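Local coordinates for protein RNA-dependent RNA polymerase (Farallon virus, PDB 6DX5) that probably removes ubiquitin from proteins through this OTU-type cysteine protease domain, part of a large viral protein that probably copies RNA from an RNA template, at residues V138-I142 / V154-D160; K57-L61 / Y113-K119. All blocks are in the same frame, centred on the assembly; numbering follows the deposited sequence.

Contact 1. Residues V138-I142 / V154-D160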
ATOM      1  N   VAL A 138       2.489  -6.066 -19.117  1.00 30.02           N
ATOM      2  CA  VAL A 138       3.563  -5.079 -19.073  1.00 29.69           C
ATOM      3  C   VAL A 138       3.910  -4.835 -17.622  1.00 33.08           C
ATOM      4  O   VAL A 138       3.210  -5.284 -16.709  1.00 27.55           O
ATOM      5  CB  VAL A 138       3.218  -3.733 -19.740  1.00 23.43           C
ATOM      6  CG1 VAL A 138       2.959  -3.920 -21.191  1.00 20.59           C
ATOM      7  CG2 VAL A 138       2.024  -3.017 -19.029  1.00 19.10           C
ATOM      8  N   THR A 139       5.015  -4.111 -17.427  1.00 23.97           N
ATOM      9  CA  THR A 139       5.452  -3.666 -16.122  1.00 23.33           C
ATOM     10  C   THR A 139       5.186  -2.173 -15.966  1.00 25.12           C
ATOM     11  O   THR A 139       5.567  -1.360 -16.832  1.00 26.93           O
ATOM     12  CB  THR A 139       6.924  -3.997 -15.946  1.00 26.00           C
ATOM     13  OG1 THR A 139       7.047  -5.417 -16.034  1.00 29.57           O
ATOM     14  CG2 THR A 139       7.433  -3.544 -14.575  1.00 24.20           C
ATOM     15  N   ILE A 140       4.551  -1.806 -14.860  1.00 23.56           N
ATOM     16  CA  ILE A 140       4.310  -0.400 -14.546  1.00 22.62           C
ATOM     17  C   ILE A 140       5.046  -0.097 -13.252  1.00 26.55           C
ATOM     18  O   ILE A 140       4.901  -0.842 -12.267  1.00 27.33           O
ATOM     19  CB  ILE A 140       2.805  -0.088 -14.424  1.00 19.73           C
ATOM     20  CG1 ILE A 140       2.141  -0.401 -15.717  1.00 22.32           C
ATOM     21  CG2 ILE A 140       2.552   1.434 -14.113  1.00 20.88           C
ATOM     22  CD1 ILE A 140       0.577  -0.407 -15.635  1.00 19.89           C
ATOM     23  N   VAL A 141       5.839   0.981 -13.259  1.00 20.54           N
ATOM     24  CA  VAL A 141       6.579   1.418 -12.086  1.00 22.81           C
ATOM     25  C   VAL A 141       5.972   2.720 -11.601  1.00 24.91           C
ATOM     26  O   VAL A 141       5.782   3.638 -12.393  1.00 21.82           O
ATOM     27  CB  VAL A 141       8.066   1.602 -12.412  1.00 27.94           C
ATOM     28  CG1 VAL A 141       8.799   1.961 -11.195  1.00 20.85           C
ATOM     29  CG2 VAL A 141       8.622   0.311 -13.050  1.00 25.48           C
ATOM     30  N   ILE A 142       5.659   2.803 -10.304  1.00 26.55           N
ATOM     31  CA  ILE A 142       5.090   4.006  -9.701  1.00 28.31           C
ATOM     32  C   ILE A 142       6.153   4.592  -8.783  1.00 24.65           C
ATOM     33  O   ILE A 142       6.536   3.968  -7.790  1.00 20.46           O
ATOM     34  CB  ILE A 142       3.814   3.731  -8.899  1.00 31.72           C
ATOM     35  CG1 ILE A 142       2.799   2.884  -9.684  1.00 34.02           C
ATOM     36  CG2 ILE A 142       3.206   5.077  -8.447  1.00 22.05           C
ATOM     37  CD1 ILE A 142       2.103   3.637 -10.717  1.00 38.92           C
ATOM     38  N   VAL A 154       9.098   3.351  -4.162  1.00 30.86           N
ATOM     39  CA  VAL A 154       8.701   2.995  -5.517  1.00 28.15           C
ATOM     40  C   VAL A 154       8.164   1.571  -5.505  1.00 28.92           C
ATOM     41  O   VAL A 154       8.690   0.721  -4.790  1.00 27.32           O
ATOM     42  CB  VAL A 154       9.881   3.175  -6.495  1.00 26.89           C
ATOM     43  CG1 VAL A 154      11.062   2.429  -6.010  1.00 31.17           C
ATOM     44  CG2 VAL A 154       9.504   2.742  -7.894  1.00 20.60           C
ATOM     45  N   GLN A 155       7.060   1.343  -6.240  1.00 27.48           N
ATOM     46  CA  GLN A 155       6.450   0.046  -6.473  1.00 24.02           C
ATOM     47  C   GLN A 155       6.472  -0.250  -7.964  1.00 31.79           C
ATOM     48  O   GLN A 155       6.473   0.662  -8.816  1.00 29.79           O
ATOM     49  CB  GLN A 155       4.999  -0.022  -6.011  1.00 28.91           C
ATOM     50  CG  GLN A 155       4.745   0.373  -4.617  1.00 46.98           C
ATOM     51  CD  GLN A 155       4.176   1.792  -4.518  1.00 63.19           C
ATOM     52  OE1 GLN A 155       3.052   2.102  -5.026  1.00 66.42           O
ATOM     53  NE2 GLN A 155       4.955   2.673  -3.874  1.00 55.40           N
ATOM     54  N   LYS A 156       6.423  -1.542  -8.263  1.00 24.84           N
ATOM     55  CA  LYS A 156       6.519  -2.058  -9.628  1.00 24.80           C
ATOM     56  C   LYS A 156       5.522  -3.216  -9.752  1.00 26.26           C
ATOM     57  O   LYS A 156       5.586  -4.171  -8.985  1.00 26.82           O
ATOM     58  CB  LYS A 156       7.956  -2.512  -9.884  1.00 22.42           C
ATOM     59  CG  LYS A 156       8.325  -3.204 -11.195  1.00 23.95           C
ATOM     60  CD  LYS A 156       9.859  -3.256 -11.218  1.00 28.19           C
ATOM     61  CE  LYS A 156      10.479  -4.657 -11.231  1.00 26.69           C
ATOM     62  NZ  LYS A 156       9.760  -5.648 -12.048  1.00 31.72           N
ATOM     63  N   PHE A 157       4.559  -3.096 -10.655  1.00 26.46           N
ATOM     64  CA  PHE A 157       3.675  -4.190 -11.005  1.00 28.62           C
ATOM     65  C   PHE A 157       4.268  -4.845 -12.234  1.00 32.04           C
ATOM     66  O   PHE A 157       4.409  -4.183 -13.264  1.00 28.94           O
ATOM     67  CB  PHE A 157       2.271  -3.687 -11.300  1.00 27.66           C
ATOM     68  CG  PHE A 157       1.607  -3.041 -10.126  1.00 35.41           C
ATOM     69  CD1 PHE A 157       0.799  -3.799  -9.291  1.00 46.20           C
ATOM     70  CD2 PHE A 157       1.737  -1.687  -9.873  1.00 37.19           C
ATOM     71  CE1 PHE A 157       0.149  -3.232  -8.211  1.00 42.86           C
ATOM     72  CE2 PHE A 157       1.081  -1.116  -8.771  1.00 42.97           C
ATOM     73  CZ  PHE A 157       0.281  -1.904  -7.966  1.00 43.52           C
ATOM     74  N   GLY A 158       4.645  -6.113 -12.117  1.00 27.40           N
ATOM     75  CA  GLY A 158       5.312  -6.797 -13.206  1.00 28.48           C
ATOM     76  C   GLY A 158       6.771  -7.062 -12.887  1.00 28.68           C
ATOM     77  O   GLY A 158       7.341  -6.520 -11.938  1.00 28.99           O
ATOM     78  N   THR A 159       7.383  -7.914 -13.723  1.00 31.60           N
ATOM     79  CA  THR A 159       8.743  -8.410 -13.499  1.00 32.64           C
ATOM     80  C   THR A 159       9.827  -7.770 -14.361  1.00 36.61           C
ATOM     81  O   THR A 159      10.993  -8.137 -14.202  1.00 41.78           O
ATOM     82  CB  THR A 159       8.804  -9.912 -13.761  1.00 35.37           C
ATOM     83  OG1 THR A 159       8.355 -10.154 -15.098  1.00 38.13           O
ATOM     84  CG2 THR A 159       7.937 -10.653 -12.760  1.00 48.19           C
ATOM     85  N   ASP A 160       9.496  -6.891 -15.309  1.00 36.54           N
ATOM     86  CA  ASP A 160      10.545  -6.287 -16.130  1.00 39.10           C
ATOM     87  C   ASP A 160      11.351  -5.266 -15.331  1.00 39.14           C
ATOM     88  O   ASP A 160      10.933  -4.785 -14.270  1.00 34.44           O
ATOM     89  CB  ASP A 160       9.961  -5.590 -17.360  1.00 47.44           C
ATOM     90  CG  ASP A 160       9.442  -6.563 -18.401  1.00 67.29           C
ATOM     91  OD1 ASP A 160      10.205  -7.486 -18.791  1.00 75.92           O
ATOM     92  OD2 ASP A 160       8.265  -6.387 -18.830  1.00 72.98           O
TER
HETATM   93  O   HOH W   1       6.918  -3.733 -19.685  1.00 29.69           O
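Val-138 turns its side chain away from 154-160 and packs on Phe-42 and Phe-46 of helix 37-47. At Thr-139 the side chain points across instead: its OG1 accepts a hydrogen bond from Asp-160 N (2.9 Å) and donates one to Asp-160 OD2 (3.2 Å), while a water links Thr-139 N to the same carboxylate oxygen. Gly-158 takes a positive phi that calls for glycine, and a CB on it would clash with Thr-139 OG1. Lys-156 NZ, on the same segment, donates to Gly-158 O (2.6 Å) and Asp-160 O (2.7 Å). Ile-140 forms a hydrogen-bonded pair with Phe-157, its N to Phe-157 O at 2.9 Å and its O to Phe-157 N at 2.8 Å. These bonds belong to the antiparallel hairpin of strands 140-145 and 151-157, central in the mixed sheet of the OTU domain. Val-141, in a non-hydrogen-bonded pair with Lys-156, lies on the other face, where its CG1 meets Val-154 CG2 at 3.5 Å. Ile-142 returns to the face of Ile-140, Gln-155 and Phe-157; its N reaches Gln-155 O at 2.7 Å, its O receives Gln-155 N at 3.1 Å, and its CG1 approaches the Phe-157 ring edge, 4.4 Å from CE2.

Contact 2. Residues K57-L61 / Y113-K119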
ATOM      1  N   LYS A  57      -8.773   3.205 -19.265  1.00 18.80           N
ATOM      2  CA  LYS A  57      -9.713   2.941 -18.203  1.00 19.70           C
ATOM      3  C   LYS A  57     -10.579   1.714 -18.549  1.00 27.82           C
ATOM      4  O   LYS A  57     -10.770   0.821 -17.713  1.00 23.41           O
ATOM      5  CB  LYS A  57     -10.589   4.165 -17.985  1.00 20.21           C
ATOM      6  CG  LYS A  57     -11.613   3.998 -16.837  1.00 19.28           C
ATOM      7  CD  LYS A  57     -12.308   5.367 -16.499  1.00 21.22           C
ATOM      8  CE  LYS A  57     -13.333   5.147 -15.332  1.00 24.78           C
ATOM      9  NZ  LYS A  57     -14.229   6.303 -14.985  1.00 25.61           N
ATOM     10  N   GLY A  58     -11.140   1.692 -19.767  1.00 24.85           N
ATOM     11  CA  GLY A  58     -11.972   0.569 -20.201  1.00 24.16           C
ATOM     12  C   GLY A  58     -11.206  -0.747 -20.150  1.00 25.31           C
ATOM     13  O   GLY A  58     -11.764  -1.786 -19.808  1.00 24.49           O
ATOM     14  N   THR A  59      -9.903  -0.711 -20.445  1.00 23.35           N
ATOM     15  CA  THR A  59      -9.088  -1.913 -20.352  1.00 20.18           C
ATOM     16  C   THR A  59      -9.011  -2.404 -18.920  1.00 23.78           C
ATOM     17  O   THR A  59      -9.233  -3.590 -18.647  1.00 29.19           O
ATOM     18  CB  THR A  59      -7.711  -1.630 -20.929  1.00 22.36           C
ATOM     19  OG1 THR A  59      -7.903  -1.226 -22.292  1.00 29.47           O
ATOM     20  CG2 THR A  59      -6.778  -2.880 -20.852  1.00 18.90           C
ATOM     21  N   ALA A  60      -8.764  -1.491 -17.988  1.00 22.11           N
ATOM     22  CA  ALA A  60      -8.620  -1.868 -16.595  1.00 18.55           C
ATOM     23  C   ALA A  60      -9.912  -2.450 -16.063  1.00 18.72           C
ATOM     24  O   ALA A  60      -9.912  -3.531 -15.473  1.00 23.70           O
ATOM     25  CB  ALA A  60      -8.195  -0.653 -15.755  1.00 16.55           C
ATOM     26  N   LEU A  61     -11.036  -1.790 -16.327  1.00 22.13           N
ATOM     27  CA  LEU A  61     -12.305  -2.264 -15.777  1.00 24.60           C
ATOM     28  C   LEU A  61     -12.771  -3.551 -16.470  1.00 28.08           C
ATOM     29  O   LEU A  61     -13.373  -4.434 -15.825  1.00 23.67           O
ATOM     30  CB  LEU A  61     -13.376  -1.191 -15.904  1.00 27.50           C
ATOM     31  CG  LEU A  61     -13.466  -0.099 -14.825  1.00 32.01           C
ATOM     32  CD1 LEU A  61     -12.115   0.416 -14.418  1.00 34.87           C
ATOM     33  CD2 LEU A  61     -14.320   1.060 -15.339  1.00 31.79           C
ATOM     34  N   TYR A 113     -17.191  -2.390  -6.757  1.00 41.45           N
ATOM     35  CA  TYR A 113     -16.049  -1.747  -7.396  1.00 34.96           C
ATOM     36  C   TYR A 113     -16.483  -1.032  -8.668  1.00 31.04           C
ATOM     37  O   TYR A 113     -16.166   0.143  -8.865  1.00 27.34           O
ATOM     38  CB  TYR A 113     -14.937  -2.767  -7.705  1.00 32.12           C
ATOM     39  CG  TYR A 113     -13.864  -2.204  -8.631  1.00 32.51           C
ATOM     40  CD1 TYR A 113     -12.940  -1.268  -8.168  1.00 33.82           C
ATOM     41  CD2 TYR A 113     -13.803  -2.572  -9.965  1.00 32.63           C
ATOM     42  CE1 TYR A 113     -11.997  -0.715  -9.010  1.00 27.94           C
ATOM     43  CE2 TYR A 113     -12.852  -2.023 -10.820  1.00 28.04           C
ATOM     44  CZ  TYR A 113     -11.949  -1.116 -10.317  1.00 28.89           C
ATOM     45  OH  TYR A 113     -11.010  -0.568 -11.148  1.00 29.34           O
ATOM     46  N   LEU A 114     -17.198  -1.735  -9.553  1.00 30.27           N
ATOM     47  CA  LEU A 114     -17.635  -1.139 -10.809  1.00 26.66           C
ATOM     48  C   LEU A 114     -18.537   0.074 -10.575  1.00 35.72           C
ATOM     49  O   LEU A 114     -18.472   1.051 -11.330  1.00 38.61           O
ATOM     50  CB  LEU A 114     -18.372  -2.184 -11.661  1.00 33.22           C
ATOM     51  CG  LEU A 114     -17.445  -3.309 -12.078  1.00 32.99           C
ATOM     52  CD1 LEU A 114     -18.187  -4.367 -12.804  1.00 28.12           C
ATOM     53  CD2 LEU A 114     -16.334  -2.667 -12.941  1.00 32.70           C
ATOM     54  N   GLU A 115     -19.398   0.034  -9.551  1.00 32.56           N
ATOM     55  CA  GLU A 115     -20.249   1.198  -9.274  1.00 44.06           C
ATOM     56  C   GLU A 115     -19.420   2.451  -8.991  1.00 44.92           C
ATOM     57  O   GLU A 115     -19.769   3.547  -9.456  1.00 48.00           O
ATOM     58  CB  GLU A 115     -21.198   0.927  -8.102  1.00 45.62           C
ATOM     59  CG  GLU A 115     -22.436   0.122  -8.506  1.00 64.25           C
ATOM     60  CD  GLU A 115     -23.362  -0.230  -7.333  1.00 76.65           C
ATOM     61  OE1 GLU A 115     -23.423   0.540  -6.344  1.00 78.89           O
ATOM     62  OE2 GLU A 115     -24.026  -1.287  -7.415  1.00 76.30           O
ATOM     63  N   ASP A 116     -18.323   2.318  -8.233  1.00 38.43           N
ATOM     64  CA  ASP A 116     -17.447   3.468  -8.028  1.00 37.48           C
ATOM     65  C   ASP A 116     -16.640   3.755  -9.275  1.00 33.90           C
ATOM     66  O   ASP A 116     -16.561   4.912  -9.727  1.00 35.52           O
ATOM     67  CB  ASP A 116     -16.494   3.249  -6.852  1.00 44.23           C
ATOM     68  CG  ASP A 116     -17.180   3.365  -5.489  1.00 54.29           C
ATOM     69  OD1 ASP A 116     -18.365   3.803  -5.394  1.00 54.99           O
ATOM     70  OD2 ASP A 116     -16.507   2.994  -4.500  1.00 58.24           O
ATOM     71  N   ALA A 117     -16.022   2.718  -9.845  1.00 25.99           N
ATOM     72  CA  ALA A 117     -14.999   2.942 -10.861  1.00 27.34           C
ATOM     73  C   ALA A 117     -15.583   3.492 -12.153  1.00 25.66           C
ATOM     74  O   ALA A 117     -14.908   4.249 -12.857  1.00 27.24           O
ATOM     75  CB  ALA A 117     -14.234   1.650 -11.137  1.00 27.79           C
ATOM     76  N   THR A 118     -16.824   3.165 -12.477  1.00 35.73           N
ATOM     77  CA  THR A 118     -17.358   3.609 -13.754  1.00 34.54           C
ATOM     78  C   THR A 118     -17.831   5.053 -13.706  1.00 37.29           C
ATOM     79  O   THR A 118     -18.040   5.648 -14.765  1.00 44.78           O
ATOM     80  CB  THR A 118     -18.488   2.677 -14.232  1.00 38.14           C
ATOM     81  OG1 THR A 118     -19.554   2.655 -13.272  1.00 41.71           O
ATOM     82  CG2 THR A 118     -17.988   1.257 -14.429  1.00 33.35           C
ATOM     83  N   LYS A 119     -17.984   5.640 -12.527  1.00 36.63           N
ATOM     84  CA  LYS A 119     -18.317   7.062 -12.436  1.00 45.21           C
ATOM     85  C   LYS A 119     -17.276   7.905 -13.166  1.00 35.64           C
ATOM     86  O   LYS A 119     -16.087   7.579 -13.170  1.00 39.70           O
ATOM     87  CB  LYS A 119     -18.364   7.508 -10.972  1.00 43.69           C
ATOM     88  CG  LYS A 119     -19.348   6.783 -10.090  1.00 46.68           C
ATOM     89  CD  LYS A 119     -20.531   7.642  -9.835  1.00 59.53           C
ATOM     90  CE  LYS A 119     -21.168   7.296  -8.489  1.00 70.19           C
ATOM     91  NZ  LYS A 119     -21.457   5.856  -8.363  1.00 67.59           N
TER
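Helical segments 57-61 and 113-117 run nearly antiparallel (170°), their axes 11.9 Å apart, so side chains make the contact; the nearest CA atoms, those of Leu-61 and Leu-114, are 7.4 Å apart. Lys-57 spans the gap with all four chi angles trans. This fully extended chain carries NZ to the carbonyls of Ala-117 and Lys-119, where Lys-57 NZ makes weak hydrogen bonds to Ala-117 O (3.0 Å) and Lys-119 O (2.9 Å), a positive ammonium placed among carbonyl oxygens.

One turn on, Leu-61 supplies the apolar part. Its CA-to-CB bond points sideways, but chi1 near -84° and chi2 near 42° swing the methyls across. Leu-61 CD1 then lies 4.1 Å from Ala-117 CB and 3.6 Å from Tyr-113 OH, Leu-61 CD2 lies 3.8 Å from Thr-118 CG2, and Leu-61 CG is 4.3 Å from Leu-114 CD2. Tyr-113, with chi1 trans, brings the hydroxyl end of its ring up to Leu-61, and its hydroxyl is hydrogen-bonded to Glu-128. The p rotamer of Thr-118 brings OG1 back to Leu-114 O (2.7 Å), leaving CG2 for the leucine. Lys-119 folds over its own helix, NZ donating to Glu-115 O (3.1 Å).

The pairing joins helix 53-66 to helix 103-117 in the helical part of the OTU domain. Tyr-113 also touches Ala-64 of helix 53-66, Met-131 of helix 126-136 and the loop residue Tyr-122, while Thr-59 packs on helix 126-136, which therefore borders both partners.

In the fold
The two contacts share no helix or strand and lie on opposite sides of the chain's centre, with centres about 21 Å apart and nearest atoms about 9 Å apart. Contact 1 is buried within the sheet and held chiefly by regular backbone pairing between strands close in sequence. Contact 2, nearer the surface, brings together helices far apart in sequence; it depends on side chains, with one leucine packing among the side chains of the other segment and one lysine making weak bonds to carbonyls there. Helix 126-136 lies between them: Ile-140 and Phe-157 of contact 1 pack on it, as do Thr-59 and Tyr-113 of contact 2, so this helix touches residues of both contacts.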